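Cycloalternan-forming enzyme (Listeria monocytogenes serovar 1/2a, PDB 5F7U) is a multidomain protein of glycosyl hydrolase family 31, built round a TIM barrel whose pocket holds bound alpha-D-glucopyranose units. Local coordinates at residues E255-I260 with G601-T606; V271-Q276 with F584-T589; G504-F509 with G539-G544. The protein carries 1 engineered substitution. All blocks are in the same frame, centred on the assembly; numbering follows the deposited sequence.

Contact 1 of 3, residues E255-I260 with G601-T606; sequences ERYDTI and GDQTST. With GLC (alpha-D-glucopyranose), chain F; GLC (alpha-D-glucopyranose), chain B.
Tyr-257 presents one edge of its ring to the side-chain amide of Gln-603, and little else joins these two loops directly. From CB, the tyrosine side chain leaves beside its own backbone N (chi1 -66°), which turns the ring toward 601-606. Along the edge facing Gln-603, CD2 of Tyr-257 lies 4.1 Å from NE2 of Gln-603, close to the plane of the ring. One atom further out, CE2 of Tyr-257 is 4.1 Å from CD of Gln-603. Ring and amide planes stand almost perpendicular, at 86°, so the two groups are not stacked. At the tip, OH makes a hydrogen bond with the carbonyl of Ser-600, which tethers the ring beside Gly-601. A tyrosine suits the place because its flat ring packs among buried neighbours while its hydroxyl reaches a main-chain oxygen. OE1 of Gln-603 is hydrogen-bonded to the hydroxyls of Ser-613 and Ser-600, which hold the amide in place. Next to Gly-601, Asp-602 OD1 accepts a 2.5 Å hydrogen bond from O2 of the chain B glucose. The tyrosine ring touches Ala-616 of helix 607-622 as well as Gln-278 and Ala-279 of helix 278-281, where the galactose mutarotase-like domain meets the barrel loop after strand 597-599.

Contact 2 of 3, residues V271-Q276 with F584-T589; sequences VYNEYQ and FSRSGT. With GLC (alpha-D-glucopyranose), chain F; GLC (alpha-D-glucopyranose), chain B.
Val-271, Arg-586 and Asn-273 bury most of this contact, in two separate patches. In the first, Val-271 lays hydrocarbon against main-chain and hydroxyl oxygens of the opposite loop: CG1 rests 3.5 Å from the carbonyl O of Gly-588, and CB lies 4.1 Å from OG of Ser-587. That hydroxyl is engaged with the carbonyl of Tyr-285, so the valine meets a polar atom whose bond is made elsewhere. A small branched residue fits against this nearly fully extended glycine.

The second patch is polar. The amide of Asn-273 comes up to the Arg-586 guanidinium with CG 3.2 Å from NH2, the two planes tilted 42° apart.

Strand 584-585 is the fifth strand of the TIM barrel, and Arg-586 follows directly on it, at the mouth where such barrels carry their pockets. Segment 271-276 comes from the galactose mutarotase-like N-terminal domain of family 31 and reaches over that mouth, as in other members of the family.

Arg-586 sets off between its backbone N and carbonyl carbon (chi1 66°) and then runs extended to NE, which places the guanidinium at the sugars. Its NH1 gives O3 of the chain F glucose a 2.8 Å hydrogen bond at 157°, and O2 of the chain B glucose a weak one of 3.0 Å. NE is held by a salt bridge to Glu-540, which probably helps to set the group's rotation. At another part of the chain F glucose, CD1 of Tyr-275 comes within 3.4 Å of O1, while the tyrosine hydroxyl bonds to Glu-663.

Contact 3 of 3, residues G504-F509 with G539-G544; sequences GILLDF and GEMVWG
This is a small, buried, apolar contact in which Leu-506 plugs against Met-541 and Val-542, two residues of the loop after the fourth strand of the TIM barrel, 534-536. Leu-506 itself belongs to the short strand 505-506, which pairs antiparallel with 460-461 in the long excursion between the third and fourth barrel strands. Its two methyls divide the work. CD2 of Leu-506 packs 3.8 Å from CB of Met-541 and also reaches SD, at 3.9 Å. The other branch, CD1, meets CG2 of Val-542 at 3.7 Å, the two side chains crossing at about a right angle, and it also lies 3.8 Å from the carbonyl O of Met-541. A leucine suits this place because its fork spans two neighbouring residues at once.

Met-541 starts toward Leu-506, but its extended chain carries the tip away from it. Its sulfur accepts a weak 3.6 Å hydrogen bond from N of Gly-539, which may help to steady the turn. Glu-540 is the centre of an inverse gamma turn; its CB is directed away from Leu-506, and its carboxylate forms a salt bridge with Arg-586. Gly-539 has backbone angles that a side chain would not tolerate.

Tyr-562 of helix 555-577 touches both Leu-506 and Val-542. Two carbonyls of the loop find partners outside the contact: Met-541 O bonds to Tyr-493, and Val-542 O to Arg-559. The two segments themselves meet through van der Waals contact alone, so they are joined by fit of shape, while the directional bonds run to those outside partners.

How the contacts relate
All three contacts are buried, but they differ in what they join. Contacts 1 and 2 bring loops of the galactose mutarotase-like domain onto the barrel, whereas contact 3 stays within the barrel region. Contacts 1 and 2 share the two glucose units and touch directly, through a probable hydrogen bond from Gln-276 N to Asp-602 O. Contacts 2 and 3 are joined through the Arg-586 and Glu-540 pair; contacts 1 and 3 do not meet. Chemistry follows place: charge and amide groups gather at the sugars in contact 2, contact 1 sets an aromatic edge against an amide and also lends the sugars the carboxylate of Asp-602, and hydrocarbon prevails in contact 3.

Contact 1 of 3, residues E255-I260 with G601-T606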
loop_
_atom_site.group_PDB
_atom_site.type_symbol
_atom_site.label_atom_id
_atom_site.label_comp_id
_atom_site.label_asym_id
_atom_site.label_seq_id
_atom_site.Cartn_x
_atom_site.Cartn_y
_atom_site.Cartn_z
ATOM N N GLU A 255 4.433 -4.211 4.193
ATOM C CA GLU A 255 4.579 -2.765 4.296
ATOM C C GLU A 255 6.006 -2.498 4.804
ATOM O O GLU A 255 6.375 -2.932 5.905
ATOM C CB GLU A 255 3.518 -2.232 5.247
ATOM C CG GLU A 255 3.591 -0.726 5.448
ATOM C CD GLU A 255 2.526 -0.246 6.413
ATOM O OE1 GLU A 255 2.257 -0.993 7.388
ATOM O OE2 GLU A 255 1.966 0.843 6.185
ATOM N N ARG A 256 6.822 -1.851 3.975
ATOM C CA ARG A 256 8.249 -1.678 4.285
ATOM C C ARG A 256 8.604 -0.200 4.232
ATOM O O ARG A 256 8.170 0.511 3.323
ATOM C CB ARG A 256 9.107 -2.495 3.300
ATOM C CG ARG A 256 8.805 -4.006 3.313
ATOM C CD ARG A 256 9.263 -4.617 4.631
ATOM N NE ARG A 256 8.763 -5.966 4.853
ATOM C CZ ARG A 256 9.129 -6.732 5.865
ATOM N NH1 ARG A 256 10.054 -6.313 6.738
ATOM N NH2 ARG A 256 8.600 -7.941 5.987
ATOM N N TYR A 257 9.397 0.250 5.210
ATOM C CA TYR A 257 9.629 1.684 5.434
ATOM C C TYR A 257 11.003 2.148 4.981
ATOM O O TYR A 257 11.264 3.371 4.883
ATOM C CB TYR A 257 9.466 1.985 6.943
ATOM C CG TYR A 257 8.058 1.785 7.466
ATOM C CD1 TYR A 257 7.546 0.486 7.700
ATOM C CD2 TYR A 257 7.247 2.882 7.751
ATOM C CE1 TYR A 257 6.253 0.291 8.197
ATOM C CE2 TYR A 257 5.945 2.708 8.244
ATOM C CZ TYR A 257 5.466 1.405 8.464
ATOM O OH TYR A 257 4.207 1.213 8.957
ATOM N N ASP A 258 11.895 1.173 4.753
ATOM C CA ASP A 258 13.289 1.456 4.461
ATOM C C ASP A 258 13.588 1.689 2.982
ATOM O O ASP A 258 14.352 2.604 2.644
ATOM C CB ASP A 258 14.222 0.375 5.070
ATOM C CG ASP A 258 13.872 -1.078 4.669
ATOM O OD1 ASP A 258 12.811 -1.368 4.073
ATOM O OD2 ASP A 258 14.720 -1.967 4.976
ATOM N N THR A 259 12.987 0.861 2.133
ATOM C CA THR A 259 13.212 0.887 0.698
ATOM C C THR A 259 12.046 0.193 0.003
ATOM O O THR A 259 11.406 -0.664 0.593
ATOM C CB THR A 259 14.546 0.216 0.315
ATOM O OG1 THR A 259 14.738 0.317 -1.105
ATOM C CG2 THR A 259 14.598 -1.253 0.787
ATOM N N ILE A 260 11.770 0.588 -1.229
ATOM C CA ILE A 260 10.779 -0.146 -2.041
ATOM C C ILE A 260 11.368 -1.351 -2.792
ATOM O O ILE A 260 10.637 -2.237 -3.227
ATOM C CB ILE A 260 9.939 0.780 -2.964
ATOM C CG1 ILE A 260 10.807 1.544 -3.966
ATOM C CG2 ILE A 260 9.096 1.729 -2.102
ATOM C CD1 ILE A 260 11.002 0.852 -5.291
ATOM N N GLY A 601 1.048 3.659 10.727
ATOM C CA GLY A 601 1.488 3.653 12.120
ATOM C C GLY A 601 2.128 4.939 12.606
ATOM O O GLY A 601 1.794 6.027 12.141
ATOM N N ASP A 602 3.057 4.808 13.555
ATOM C CA ASP A 602 3.433 5.930 14.422
ATOM C C ASP A 602 4.718 6.536 13.910
ATOM O O ASP A 602 5.783 5.921 14.045
ATOM C CB ASP A 602 3.655 5.439 15.859
ATOM C CG ASP A 602 2.390 4.852 16.499
ATOM O OD1 ASP A 602 1.270 5.159 16.062
ATOM O OD2 ASP A 602 2.522 4.058 17.457
ATOM N N GLN A 603 4.606 7.728 13.329
ATOM C CA GLN A 603 5.742 8.405 12.694
ATOM C C GLN A 603 5.848 9.868 13.125
ATOM O O GLN A 603 4.886 10.478 13.596
ATOM C CB GLN A 603 5.670 8.284 11.161
ATOM C CG GLN A 603 5.560 6.836 10.684
ATOM C CD GLN A 603 5.554 6.726 9.179
ATOM O OE1 GLN A 603 4.489 6.605 8.575
ATOM N NE2 GLN A 603 6.731 6.850 8.558
ATOM N N THR A 604 7.024 10.443 12.957
ATOM C CA THR A 604 7.233 11.843 13.360
ATOM C C THR A 604 6.941 12.829 12.231
ATOM O O THR A 604 6.915 12.470 11.048
ATOM C CB THR A 604 8.658 12.099 13.866
ATOM O OG1 THR A 604 9.585 11.649 12.879
ATOM C CG2 THR A 604 8.933 11.369 15.173
ATOM N N SER A 605 6.734 14.083 12.611
ATOM C CA SER A 605 6.436 15.154 11.644
ATOM C C SER A 605 7.715 15.674 10.997
ATOM O O SER A 605 8.147 16.818 11.234
ATOM C CB SER A 605 5.640 16.274 12.320
ATOM O OG SER A 605 4.353 15.773 12.678
ATOM N N THR A 606 8.306 14.837 10.155
ATOM C CA THR A 606 9.506 15.233 9.405
ATOM C C THR A 606 9.407 14.769 7.952
ATOM O O THR A 606 8.618 13.874 7.635
ATOM C CB THR A 606 10.802 14.621 9.981
ATOM O OG1 THR A 606 10.761 13.206 9.795
ATOM C CG2 THR A 606 10.976 14.935 11.460
HETATM C C1 GLC F . 3.132 3.380 22.274
HETATM C C2 GLC F . 2.369 2.187 21.684
HETATM C C3 GLC F . 1.661 2.561 20.374
HETATM C C4 GLC F . 0.694 3.733 20.590
HETATM C C5 GLC F . 1.508 4.893 21.209
HETATM C C6 GLC F . 0.664 6.104 21.577
HETATM O O1 GLC F . 4.287 3.674 21.476
HETATM O O2 GLC F . 3.286 1.120 21.443
HETATM O O3 GLC F . 0.994 1.413 19.855
HETATM O O4 GLC F . 0.114 4.189 19.345
HETATM O O5 GLC F . 2.286 4.542 22.375
HETATM O O6 GLC F . 0.979 7.064 20.572
HETATM C C1 GLC B . -1.209 3.692 19.026
HETATM C C2 GLC B . -1.615 4.147 17.608
HETATM C C3 GLC B . -1.892 5.661 17.515
HETATM C C4 GLC B . -2.898 6.087 18.597
HETATM C C5 GLC B . -2.552 5.474 19.961
HETATM C C6 GLC B . -3.604 5.732 21.028
HETATM O O2 GLC B . -0.680 3.658 16.640
HETATM O O3 GLC B . -2.420 6.020 16.226
HETATM O O4 GLC B . -2.922 7.522 18.709
HETATM O O5 GLC B . -2.287 4.057 19.912
HETATM O O6 GLC B . -3.037 5.262 22.267
#

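Contact 2 of 3, residues V271-Q276 with F584-T589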
loop_
_atom_site.group_PDB
_atom_site.type_symbol
_atom_site.label_atom_id
_atom_site.label_comp_id
_atom_site.label_asym_id
_atom_site.label_seq_id
_atom_site.Cartn_x
_atom_site.Cartn_y
_atom_site.Cartn_z
ATOM N N VAL A 271 5.742 -9.603 12.198
ATOM C CA VAL A 271 5.011 -8.403 12.620
ATOM C C VAL A 271 5.613 -7.859 13.917
ATOM O O VAL A 271 5.987 -8.626 14.818
ATOM C CB VAL A 271 3.486 -8.643 12.779
ATOM C CG1 VAL A 271 2.863 -9.105 11.448
ATOM C CG2 VAL A 271 3.156 -9.602 13.926
ATOM N N TYR A 272 5.712 -6.535 14.004
ATOM C CA TYR A 272 6.307 -5.928 15.182
ATOM C C TYR A 272 5.793 -4.516 15.358
ATOM O O TYR A 272 5.561 -3.815 14.373
ATOM C CB TYR A 272 7.842 -5.959 15.087
ATOM C CG TYR A 272 8.532 -5.733 16.403
ATOM C CD1 TYR A 272 8.772 -6.793 17.295
ATOM C CD2 TYR A 272 8.954 -4.463 16.749
ATOM C CE1 TYR A 272 9.422 -6.560 18.514
ATOM C CE2 TYR A 272 9.578 -4.214 17.951
ATOM C CZ TYR A 272 9.812 -5.253 18.822
ATOM O OH TYR A 272 10.449 -4.909 19.999
ATOM N N ASN A 273 5.575 -4.131 16.615
ATOM C CA ASN A 273 5.194 -2.754 16.933
ATOM C C ASN A 273 6.455 -1.913 17.222
ATOM O O ASN A 273 6.947 -1.888 18.365
ATOM C CB ASN A 273 4.186 -2.725 18.113
ATOM C CG ASN A 273 3.908 -1.299 18.604
ATOM O OD1 ASN A 273 4.167 -0.346 17.891
ATOM N ND2 ASN A 273 3.407 -1.158 19.832
ATOM N N GLU A 274 6.978 -1.248 16.176
ATOM C CA GLU A 274 8.185 -0.400 16.292
ATOM C C GLU A 274 7.791 1.058 16.157
ATOM O O GLU A 274 7.351 1.483 15.097
ATOM C CB GLU A 274 9.244 -0.752 15.220
ATOM C CG GLU A 274 10.567 0.028 15.370
ATOM C CD GLU A 274 11.317 -0.314 16.665
ATOM O OE1 GLU A 274 11.087 -1.400 17.231
ATOM O OE2 GLU A 274 12.122 0.518 17.137
ATOM N N TYR A 275 7.945 1.804 17.246
ATOM C CA TYR A 275 7.509 3.207 17.293
ATOM C C TYR A 275 8.539 4.126 16.625
ATOM O O TYR A 275 9.713 4.112 17.011
ATOM C CB TYR A 275 7.318 3.549 18.766
ATOM C CG TYR A 275 6.880 4.956 19.088
ATOM C CD1 TYR A 275 5.557 5.366 18.874
ATOM C CD2 TYR A 275 7.775 5.860 19.670
ATOM C CE1 TYR A 275 5.150 6.667 19.199
ATOM C CE2 TYR A 275 7.381 7.151 20.005
ATOM C CZ TYR A 275 6.063 7.542 19.772
ATOM O OH TYR A 275 5.672 8.840 20.093
ATOM N N GLN A 276 8.104 4.898 15.617
ATOM C CA GLN A 276 8.903 5.983 14.995
ATOM C C GLN A 276 10.109 5.616 14.118
ATOM O O GLN A 276 10.410 6.344 13.170
ATOM C CB GLN A 276 9.383 7.006 16.043
ATOM C CG GLN A 276 8.287 7.842 16.690
ATOM C CD GLN A 276 8.837 8.884 17.687
ATOM O OE1 GLN A 276 8.077 9.634 18.298
ATOM N NE2 GLN A 276 10.140 8.934 17.846
ATOM N N PHE A 584 -10.133 0.299 10.537
ATOM C CA PHE A 584 -8.958 1.127 10.303
ATOM C C PHE A 584 -7.916 0.508 11.238
ATOM O O PHE A 584 -8.067 0.566 12.474
ATOM C CB PHE A 584 -9.346 2.567 10.689
ATOM C CG PHE A 584 -8.412 3.635 10.182
ATOM C CD1 PHE A 584 -7.201 3.900 10.848
ATOM C CD2 PHE A 584 -8.787 4.445 9.094
ATOM C CE1 PHE A 584 -6.338 4.908 10.409
ATOM C CE2 PHE A 584 -7.917 5.462 8.650
ATOM C CZ PHE A 584 -6.696 5.686 9.313
ATOM N N SER A 585 -6.892 -0.138 10.662
ATOM C CA SER A 585 -5.967 -0.993 11.452
ATOM C C SER A 585 -4.531 -0.800 11.008
ATOM O O SER A 585 -4.291 -0.154 9.985
ATOM C CB SER A 585 -6.330 -2.463 11.267
ATOM O OG SER A 585 -7.709 -2.671 11.535
ATOM N N ARG A 586 -3.568 -1.325 11.772
ATOM C CA ARG A 586 -2.161 -1.177 11.358
ATOM C C ARG A 586 -1.406 -2.466 11.108
ATOM O O ARG A 586 -0.427 -2.456 10.355
ATOM C CB ARG A 586 -1.369 -0.293 12.318
ATOM C CG ARG A 586 -1.201 -0.882 13.688
ATOM C CD ARG A 586 -0.299 -0.016 14.552
ATOM N NE ARG A 586 0.076 -0.830 15.696
ATOM C CZ ARG A 586 0.490 -0.363 16.871
ATOM N NH1 ARG A 586 0.592 0.961 17.092
ATOM N NH2 ARG A 586 0.816 -1.235 17.818
ATOM N N SER A 587 -1.864 -3.572 11.709
ATOM C CA SER A 587 -1.071 -4.799 11.722
ATOM C C SER A 587 -1.727 -5.925 10.968
ATOM O O SER A 587 -2.951 -6.041 10.977
ATOM C CB SER A 587 -0.836 -5.272 13.157
ATOM O OG SER A 587 0.095 -6.359 13.150
ATOM N N GLY A 588 -0.916 -6.783 10.348
ATOM C CA GLY A 588 -1.479 -7.987 9.735
ATOM C C GLY A 588 -0.489 -8.748 8.879
ATOM O O GLY A 588 0.690 -8.403 8.812
ATOM N N THR A 589 -0.983 -9.813 8.254
ATOM C CA THR A 589 -0.151 -10.591 7.335
ATOM C C THR A 589 -0.955 -10.872 6.057
ATOM O O THR A 589 -1.917 -10.156 5.774
ATOM C CB THR A 589 0.448 -11.842 8.034
ATOM O OG1 THR A 589 1.439 -12.428 7.175
ATOM C CG2 THR A 589 -0.640 -12.836 8.389
HETATM C C1 GLC F . 3.132 3.380 22.274
HETATM C C2 GLC F . 2.369 2.187 21.684
HETATM C C3 GLC F . 1.661 2.561 20.374
HETATM C C4 GLC F . 0.694 3.733 20.590
HETATM C C5 GLC F . 1.508 4.893 21.209
HETATM C C6 GLC F . 0.664 6.104 21.577
HETATM O O1 GLC F . 4.287 3.674 21.476
HETATM O O2 GLC F . 3.286 1.120 21.443
HETATM O O3 GLC F . 0.994 1.413 19.855
HETATM O O4 GLC F . 0.114 4.189 19.345
HETATM O O5 GLC F . 2.286 4.542 22.375
HETATM O O6 GLC F . 0.979 7.064 20.572
HETATM C C1 GLC B . -1.209 3.692 19.026
HETATM C C2 GLC B . -1.615 4.147 17.608
HETATM C C3 GLC B . -1.892 5.661 17.515
HETATM C C4 GLC B . -2.898 6.087 18.597
HETATM C C5 GLC B . -2.552 5.474 19.961
HETATM C C6 GLC B . -3.604 5.732 21.028
HETATM O O2 GLC B . -0.680 3.658 16.640
HETATM O O3 GLC B . -2.420 6.020 16.226
HETATM O O4 GLC B . -2.922 7.522 18.709
HETATM O O5 GLC B . -2.287 4.057 19.912
HETATM O O6 GLC B . -3.037 5.262 22.267
#

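Contact 3 of 3, residues G504-F509 with G539-G544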
loop_
_atom_site.group_PDB
_atom_site.type_symbol
_atom_site.label_atom_id
_atom_site.label_comp_id
_atom_site.label_asym_id
_atom_site.label_seq_id
_atom_site.Cartn_x
_atom_site.Cartn_y
_atom_site.Cartn_z
ATOM N N GLY A 504 -1.580 -7.753 30.194
ATOM C CA GLY A 504 -2.945 -7.889 29.677
ATOM C C GLY A 504 -3.165 -9.268 29.070
ATOM O O GLY A 504 -2.216 -9.917 28.617
ATOM N N ILE A 505 -4.425 -9.685 29.014
ATOM C CA ILE A 505 -4.772 -10.992 28.491
ATOM C C ILE A 505 -5.334 -10.837 27.076
ATOM O O ILE A 505 -6.359 -10.178 26.866
ATOM C CB ILE A 505 -5.771 -11.714 29.437
ATOM C CG1 ILE A 505 -5.163 -11.857 30.843
ATOM C CG2 ILE A 505 -6.148 -13.083 28.888
ATOM C CD1 ILE A 505 -6.147 -12.316 31.907
ATOM N N LEU A 506 -4.661 -11.433 26.097
ATOM C CA LEU A 506 -5.180 -11.407 24.726
ATOM C C LEU A 506 -6.431 -12.258 24.568
ATOM O O LEU A 506 -6.520 -13.344 25.135
ATOM C CB LEU A 506 -4.140 -11.920 23.734
ATOM C CG LEU A 506 -2.912 -11.089 23.418
ATOM C CD1 LEU A 506 -2.212 -11.774 22.246
ATOM C CD2 LEU A 506 -3.320 -9.667 23.014
ATOM N N LEU A 507 -7.403 -11.742 23.817
ATOM C CA LEU A 507 -8.556 -12.541 23.417
ATOM C C LEU A 507 -8.104 -13.505 22.328
ATOM O O LEU A 507 -7.445 -13.106 21.371
ATOM C CB LEU A 507 -9.698 -11.633 22.920
ATOM C CG LEU A 507 -11.101 -12.207 22.659
ATOM C CD1 LEU A 507 -11.232 -12.953 21.335
ATOM C CD2 LEU A 507 -11.589 -13.059 23.836
ATOM N N ASP A 508 -8.436 -14.784 22.478
ATOM C CA ASP A 508 -8.082 -15.742 21.447
ATOM C C ASP A 508 -9.044 -15.655 20.265
ATOM O O ASP A 508 -10.119 -16.272 20.286
ATOM C CB ASP A 508 -8.041 -17.160 22.029
ATOM C CG ASP A 508 -7.668 -18.220 20.990
ATOM O OD1 ASP A 508 -7.472 -17.889 19.784
ATOM O OD2 ASP A 508 -7.555 -19.401 21.395
ATOM N N PHE A 509 -8.655 -14.899 19.232
ATOM C CA PHE A 509 -9.498 -14.708 18.046
ATOM C C PHE A 509 -9.664 -15.949 17.175
ATOM O O PHE A 509 -10.459 -15.936 16.238
ATOM C CB PHE A 509 -9.090 -13.448 17.251
ATOM C CG PHE A 509 -9.490 -12.183 17.939
ATOM C CD1 PHE A 509 -10.783 -11.674 17.785
ATOM C CD2 PHE A 509 -8.607 -11.536 18.808
ATOM C CE1 PHE A 509 -11.176 -10.515 18.459
ATOM C CE2 PHE A 509 -8.991 -10.378 19.477
ATOM C CZ PHE A 509 -10.288 -9.875 19.306
ATOM N N GLY A 539 -2.158 -5.696 18.071
ATOM C CA GLY A 539 -2.213 -7.031 17.480
ATOM C C GLY A 539 -0.849 -7.687 17.392
ATOM O O GLY A 539 -0.775 -8.908 17.179
ATOM N N GLU A 540 0.219 -6.899 17.576
ATOM C CA GLU A 540 1.598 -7.429 17.497
ATOM C C GLU A 540 2.041 -7.936 18.875
ATOM O O GLU A 540 3.116 -7.583 19.369
ATOM C CB GLU A 540 2.577 -6.345 16.995
ATOM C CG GLU A 540 2.069 -5.507 15.805
ATOM C CD GLU A 540 1.238 -4.284 16.199
ATOM O OE1 GLU A 540 0.935 -3.450 15.327
ATOM O OE2 GLU A 540 0.884 -4.110 17.385
ATOM N N MET A 541 1.197 -8.749 19.499
ATOM C CA MET A 541 1.262 -8.973 20.922
ATOM C C MET A 541 1.427 -10.446 21.312
ATOM O O MET A 541 1.413 -10.766 22.485
ATOM C CB MET A 541 -0.008 -8.410 21.571
ATOM C CG MET A 541 -0.070 -6.898 21.506
ATOM S SD MET A 541 -1.780 -6.345 21.617
ATOM C CE MET A 541 -1.487 -4.600 21.895
ATOM N N VAL A 542 1.608 -11.316 20.321
ATOM C CA VAL A 542 1.803 -12.753 20.589
ATOM C C VAL A 542 3.292 -13.075 20.690
ATOM O O VAL A 542 4.014 -13.070 19.685
ATOM C CB VAL A 542 1.137 -13.646 19.506
ATOM C CG1 VAL A 542 1.497 -15.116 19.718
ATOM C CG2 VAL A 542 -0.371 -13.471 19.515
ATOM N N TRP A 543 3.726 -13.384 21.906
ATOM C CA TRP A 543 5.069 -13.899 22.149
ATOM C C TRP A 543 4.980 -15.287 22.789
ATOM O O TRP A 543 3.905 -15.718 23.228
ATOM C CB TRP A 543 5.822 -12.944 23.076
ATOM C CG TRP A 543 6.457 -11.744 22.384
ATOM C CD1 TRP A 543 7.678 -11.713 21.756
ATOM C CD2 TRP A 543 5.924 -10.420 22.285
ATOM N NE1 TRP A 543 7.934 -10.456 21.272
ATOM C CE2 TRP A 543 6.881 -9.637 21.587
ATOM C CE3 TRP A 543 4.731 -9.815 22.717
ATOM C CZ2 TRP A 543 6.682 -8.283 21.312
ATOM C CZ3 TRP A 543 4.533 -8.482 22.454
ATOM C CH2 TRP A 543 5.508 -7.719 21.752
ATOM N N GLY A 544 6.130 -15.947 22.877
ATOM C CA GLY A 544 6.271 -17.196 23.639
ATOM C C GLY A 544 6.021 -18.372 22.719
ATOM O O GLY A 544 5.003 -18.430 22.038
#